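Murein peptide amidase A (Escherichia coli O157:H7, PDB 5HXD) probably hydrolyses the gamma-D-glutamyl-diaminopimelate amide bond of murein tripeptide during peptidoglycan breakdown, as a zinc-dependent amidase of the M14 carboxypeptidase family. Local coordinates at residues A[2-14]-A[59-71]. Sequence-based numbering, arbitrary orientation.
Sequences TVTRPRAERGAFP and LSCALRTLTPSLR
Arg5 reaches side-on to helix 53-65, where its NE and NH2 both donate to Arg64 O, NH2 at 2.7 Å, with the oxygen in the guanidinium plane. The chain bends at chi3 (-63°), bringing both nitrogens to that one carbonyl oxygen, and NH2 also donates to Ala12 O, which ties the two limbs of the N-terminal loop together. Arg5 N donates to Thr65 O beside the single Thr4-Leu66 bridge; farther along, Thr67 N bonds to Val3 O and Thr67 OG1 to Thr2 O (2.6 Å). Arg64 lays CD over the Phe13 ring, 3.9 Å from its centroid, a CH-pi contact; guanidinium and ring planes stand almost perpendicular. Its NH1 points at Arg10 O, but at an improbably short distance that leaves the details of this bond doubtful. Arg64 NE donates to Ser60 OG, which is itself bonded to Leu86 O of the second subunit. Arg10 NE bonds to Arg5 O (2.9 Å), bracing the loop itself, and its guanidinium has Thr65 CG2 above the rim of one face and forms a cation-pi contact with Trp115 of the second subunit. Thus backbone bonds, Thr67 OG1 and the Arg5 guanidinium, rather than salt bridges, join the two segments beside the dimer interface.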
loop_
_atom_site.group_PDB
_atom_site.type_symbol
_atom_site.label_atom_id
_atom_site.label_comp_id
_atom_site.label_asym_id
_atom_site.label_seq_id
_atom_site.Cartn_x
_atom_site.Cartn_y
_atom_site.Cartn_z
ATOM N N THR A 2 -29.786 -0.103 7.928
ATOM C CA THR A 2 -29.115 -0.022 6.614
ATOM C C THR A 2 -28.061 -1.118 6.366
ATOM O O THR A 2 -27.370 -1.555 7.289
ATOM C CB THR A 2 -28.403 1.363 6.428
ATOM O OG1 THR A 2 -29.281 2.426 6.812
ATOM C CG2 THR A 2 -27.972 1.581 4.984
ATOM N N VAL A 3 -27.929 -1.541 5.110
ATOM C CA VAL A 3 -26.886 -2.496 4.718
ATOM C C VAL A 3 -25.460 -1.896 4.844
ATOM O O VAL A 3 -24.482 -2.627 5.030
ATOM C CB VAL A 3 -27.113 -3.010 3.249
ATOM C CG1 VAL A 3 -26.405 -4.346 3.008
ATOM C CG2 VAL A 3 -28.603 -3.122 2.924
ATOM N N THR A 4 -25.348 -0.567 4.745
ATOM C CA THR A 4 -24.046 0.120 4.786
ATOM C C THR A 4 -24.010 1.342 5.708
ATOM O O THR A 4 -24.961 2.124 5.745
ATOM C CB THR A 4 -23.617 0.609 3.385
ATOM O OG1 THR A 4 -24.318 1.820 3.058
ATOM C CG2 THR A 4 -23.879 -0.453 2.323
ATOM N N ARG A 5 -22.906 1.506 6.434
ATOM C CA ARG A 5 -22.625 2.751 7.157
ATOM C C ARG A 5 -22.684 3.960 6.208
ATOM O O ARG A 5 -22.298 3.857 5.041
ATOM C CB ARG A 5 -21.250 2.690 7.828
ATOM C CG ARG A 5 -21.113 1.676 8.942
ATOM C CD ARG A 5 -19.987 2.071 9.919
ATOM N NE ARG A 5 -18.671 2.098 9.279
ATOM C CZ ARG A 5 -17.549 2.522 9.856
ATOM N NH1 ARG A 5 -17.556 2.982 11.099
ATOM N NH2 ARG A 5 -16.412 2.486 9.181
ATOM N N PRO A 6 -23.170 5.110 6.706
ATOM C CA PRO A 6 -23.199 6.349 5.913
ATOM C C PRO A 6 -21.802 6.741 5.421
ATOM O O PRO A 6 -20.840 6.673 6.194
ATOM C CB PRO A 6 -23.736 7.394 6.899
ATOM C CG PRO A 6 -24.459 6.622 7.927
ATOM C CD PRO A 6 -23.747 5.299 8.047
ATOM N N ARG A 7 -21.704 7.151 4.156
ATOM C CA ARG A 7 -20.427 7.494 3.523
ATOM C C ARG A 7 -19.610 8.464 4.364
ATOM O O ARG A 7 -18.385 8.409 4.361
ATOM C CB ARG A 7 -20.669 8.087 2.132
ATOM C CG ARG A 7 -19.454 8.077 1.213
ATOM C CD ARG A 7 -19.829 8.548 -0.189
ATOM N NE ARG A 7 -20.265 9.945 -0.201
ATOM C CZ ARG A 7 -20.836 10.546 -1.242
ATOM N NH1 ARG A 7 -21.045 9.869 -2.365
ATOM N NH2 ARG A 7 -21.202 11.822 -1.162
ATOM N N ALA A 8 -20.299 9.331 5.104
ATOM C CA ALA A 8 -19.648 10.372 5.891
ATOM C C ALA A 8 -18.826 9.849 7.072
ATOM O O ALA A 8 -17.988 10.571 7.593
ATOM C CB ALA A 8 -20.690 11.359 6.389
ATOM N N GLU A 9 -19.055 8.615 7.506
ATOM C CA GLU A 9 -18.332 8.101 8.673
ATOM C C GLU A 9 -17.451 6.885 8.381
ATOM O O GLU A 9 -16.959 6.232 9.303
ATOM C CB GLU A 9 -19.311 7.775 9.803
ATOM C CG GLU A 9 -20.426 6.788 9.427
ATOM C CD GLU A 9 -21.415 6.548 10.565
ATOM O OE1 GLU A 9 -21.018 5.982 11.607
ATOM O OE2 GLU A 9 -22.585 6.957 10.422
ATOM N N ARG A 10 -17.213 6.612 7.104
ATOM C CA ARG A 10 -16.368 5.491 6.716
ATOM C C ARG A 10 -14.864 5.827 6.795
ATOM O O ARG A 10 -14.032 5.164 6.177
ATOM C CB ARG A 10 -16.748 5.028 5.304
ATOM C CG ARG A 10 -18.213 4.558 5.151
ATOM C CD ARG A 10 -18.529 4.306 3.682
ATOM N NE ARG A 10 -19.885 3.837 3.421
ATOM C CZ ARG A 10 -20.400 3.738 2.197
ATOM N NH1 ARG A 10 -19.665 4.087 1.150
ATOM N NH2 ARG A 10 -21.641 3.304 2.009
ATOM N N GLY A 11 -14.510 6.849 7.565
ATOM C CA GLY A 11 -13.115 7.221 7.711
ATOM C C GLY A 11 -12.368 6.410 8.758
ATOM O O GLY A 11 -11.137 6.293 8.720
ATOM N N ALA A 12 -13.105 5.858 9.714
ATOM C CA ALA A 12 -12.481 5.045 10.746
ATOM C C ALA A 12 -12.963 3.612 10.637
ATOM O O ALA A 12 -13.835 3.300 9.821
ATOM C CB ALA A 12 -12.767 5.606 12.129
ATOM N N PHE A 13 -12.378 2.743 11.453
ATOM C CA PHE A 13 -12.797 1.356 11.517
ATOM C C PHE A 13 -13.820 1.177 12.647
ATOM O O PHE A 13 -13.679 1.770 13.728
ATOM C CB PHE A 13 -11.589 0.424 11.736
ATOM C CG PHE A 13 -10.722 0.235 10.512
ATOM C CD1 PHE A 13 -11.158 -0.546 9.451
ATOM C CD2 PHE A 13 -9.463 0.823 10.437
ATOM C CE1 PHE A 13 -10.383 -0.721 8.324
ATOM C CE2 PHE A 13 -8.663 0.646 9.307
ATOM C CZ PHE A 13 -9.124 -0.129 8.249
ATOM N N PRO A 14 -14.863 0.368 12.399
ATOM C CA PRO A 14 -15.710 -0.097 13.503
ATOM C C PRO A 14 -14.872 -0.893 14.507
ATOM O O PRO A 14 -13.946 -1.599 14.093
ATOM C CB PRO A 14 -16.752 -0.986 12.806
ATOM C CG PRO A 14 -16.116 -1.383 11.490
ATOM C CD PRO A 14 -15.280 -0.185 11.097
ATOM N N LEU A 59 -10.746 -3.994 0.387
ATOM C CA LEU A 59 -11.174 -4.728 1.577
ATOM C C LEU A 59 -11.293 -3.829 2.805
ATOM O O LEU A 59 -12.189 -4.020 3.615
ATOM C CB LEU A 59 -10.214 -5.881 1.869
ATOM C CG LEU A 59 -10.599 -6.785 3.042
ATOM C CD1 LEU A 59 -11.986 -7.363 2.830
ATOM C CD2 LEU A 59 -9.563 -7.893 3.208
ATOM N N SER A 60 -10.393 -2.857 2.940
ATOM C CA SER A 60 -10.455 -1.886 4.038
ATOM C C SER A 60 -11.679 -0.991 3.903
ATOM O O SER A 60 -12.231 -0.521 4.902
ATOM C CB SER A 60 -9.185 -1.024 4.080
ATOM O OG SER A 60 -9.230 -0.085 5.151
ATOM N N CYS A 61 -12.090 -0.748 2.655
ATOM C CA CYS A 61 -13.263 0.077 2.371
ATOM C C CYS A 61 -14.523 -0.713 2.654
ATOM O O CYS A 61 -15.470 -0.203 3.253
ATOM C CB CYS A 61 -13.262 0.564 0.920
ATOM S SG CYS A 61 -12.159 1.971 0.607
ATOM N N ALA A 62 -14.519 -1.966 2.223
ATOM C CA ALA A 62 -15.643 -2.844 2.455
ATOM C C ALA A 62 -15.840 -3.065 3.940
ATOM O O ALA A 62 -16.955 -3.014 4.419
ATOM C CB ALA A 62 -15.437 -4.145 1.752
ATOM N N LEU A 63 -14.750 -3.287 4.666
ATOM C CA LEU A 63 -14.811 -3.495 6.104
ATOM C C LEU A 63 -15.334 -2.257 6.825
ATOM O O LEU A 63 -15.997 -2.365 7.852
ATOM C CB LEU A 63 -13.433 -3.885 6.628
ATOM C CG LEU A 63 -13.207 -4.179 8.111
ATOM C CD1 LEU A 63 -14.106 -5.270 8.595
ATOM C CD2 LEU A 63 -11.775 -4.601 8.305
ATOM N N ARG A 64 -15.053 -1.087 6.263
ATOM C CA ARG A 64 -15.448 0.206 6.840
ATOM C C ARG A 64 -16.827 0.663 6.339
ATOM O O ARG A 64 -17.362 1.668 6.817
ATOM C CB ARG A 64 -14.386 1.292 6.521
ATOM C CG ARG A 64 -13.130 1.247 7.412
ATOM C CD ARG A 64 -12.101 2.350 7.110
ATOM N NE ARG A 64 -11.434 2.156 5.817
ATOM C CZ ARG A 64 -11.562 2.963 4.765
ATOM N NH1 ARG A 64 -12.324 4.041 4.845
ATOM N NH2 ARG A 64 -10.930 2.683 3.631
ATOM N N THR A 65 -17.392 -0.075 5.380
ATOM C CA THR A 65 -18.672 0.275 4.749
ATOM C C THR A 65 -19.832 -0.564 5.263
ATOM O O THR A 65 -20.766 -0.036 5.865
ATOM C CB THR A 65 -18.609 0.105 3.224
ATOM O OG1 THR A 65 -17.744 1.104 2.675
ATOM C CG2 THR A 65 -19.993 0.239 2.599
ATOM N N LEU A 66 -19.767 -1.870 4.999
ATOM C CA LEU A 66 -20.766 -2.836 5.446
ATOM C C LEU A 66 -21.093 -2.635 6.926
ATOM O O LEU A 66 -20.215 -2.296 7.718
ATOM C CB LEU A 66 -20.275 -4.267 5.186
ATOM C CG LEU A 66 -21.208 -5.398 5.670
ATOM C CD1 LEU A 66 -22.599 -5.292 5.030
ATOM C CD2 LEU A 66 -20.591 -6.790 5.462
ATOM N N THR A 67 -22.363 -2.803 7.290
ATOM C CA THR A 67 -22.771 -2.587 8.669
ATOM C C THR A 67 -22.219 -3.740 9.488
ATOM O O THR A 67 -22.362 -4.892 9.092
ATOM C CB THR A 67 -24.291 -2.485 8.800
ATOM O OG1 THR A 67 -24.784 -1.578 7.803
ATOM C CG2 THR A 67 -24.682 -1.979 10.190
ATOM N N PRO A 68 -21.535 -3.425 10.605
ATOM C CA PRO A 68 -20.739 -4.397 11.367
ATOM C C PRO A 68 -21.486 -5.672 11.756
ATOM O O PRO A 68 -20.918 -6.759 11.575
ATOM C CB PRO A 68 -20.325 -3.605 12.611
ATOM C CG PRO A 68 -20.239 -2.235 12.145
ATOM C CD PRO A 68 -21.305 -2.053 11.086
ATOM N N SER A 69 -22.716 -5.548 12.258
ATOM C CA SER A 69 -23.517 -6.705 12.704
ATOM C C SER A 69 -23.558 -7.839 11.681
ATOM O O SER A 69 -23.574 -9.012 12.055
ATOM C CB SER A 69 -24.959 -6.279 13.024
ATOM O OG SER A 69 -25.024 -4.982 13.597
ATOM N N LEU A 70 -23.575 -7.473 10.399
ATOM C CA LEU A 70 -23.747 -8.407 9.284
ATOM C C LEU A 70 -22.474 -9.158 8.834
ATOM O O LEU A 70 -22.533 -9.950 7.889
ATOM C CB LEU A 70 -24.321 -7.661 8.067
ATOM C CG LEU A 70 -25.556 -6.762 8.204
ATOM C CD1 LEU A 70 -25.692 -5.815 6.996
ATOM C CD2 LEU A 70 -26.821 -7.604 8.380
ATOM N N ARG A 71 -21.329 -8.920 9.476
ATOM C CA ARG A 71 -20.095 -9.571 9.015
ATOM C C ARG A 71 -20.021 -11.013 9.501
ATOM O O ARG A 71 -20.115 -11.292 10.701
ATOM C CB ARG A 71 -18.838 -8.792 9.461
ATOM C CG ARG A 71 -17.539 -9.229 8.742
ATOM C CD ARG A 71 -16.452 -8.117 8.687
ATOM N NE ARG A 71 -15.991 -7.706 10.012
ATOM C CZ ARG A 71 -15.073 -8.360 10.713
ATOM N NH1 ARG A 71 -14.517 -9.446 10.210
ATOM N NH2 ARG A 71 -14.710 -7.935 11.913
#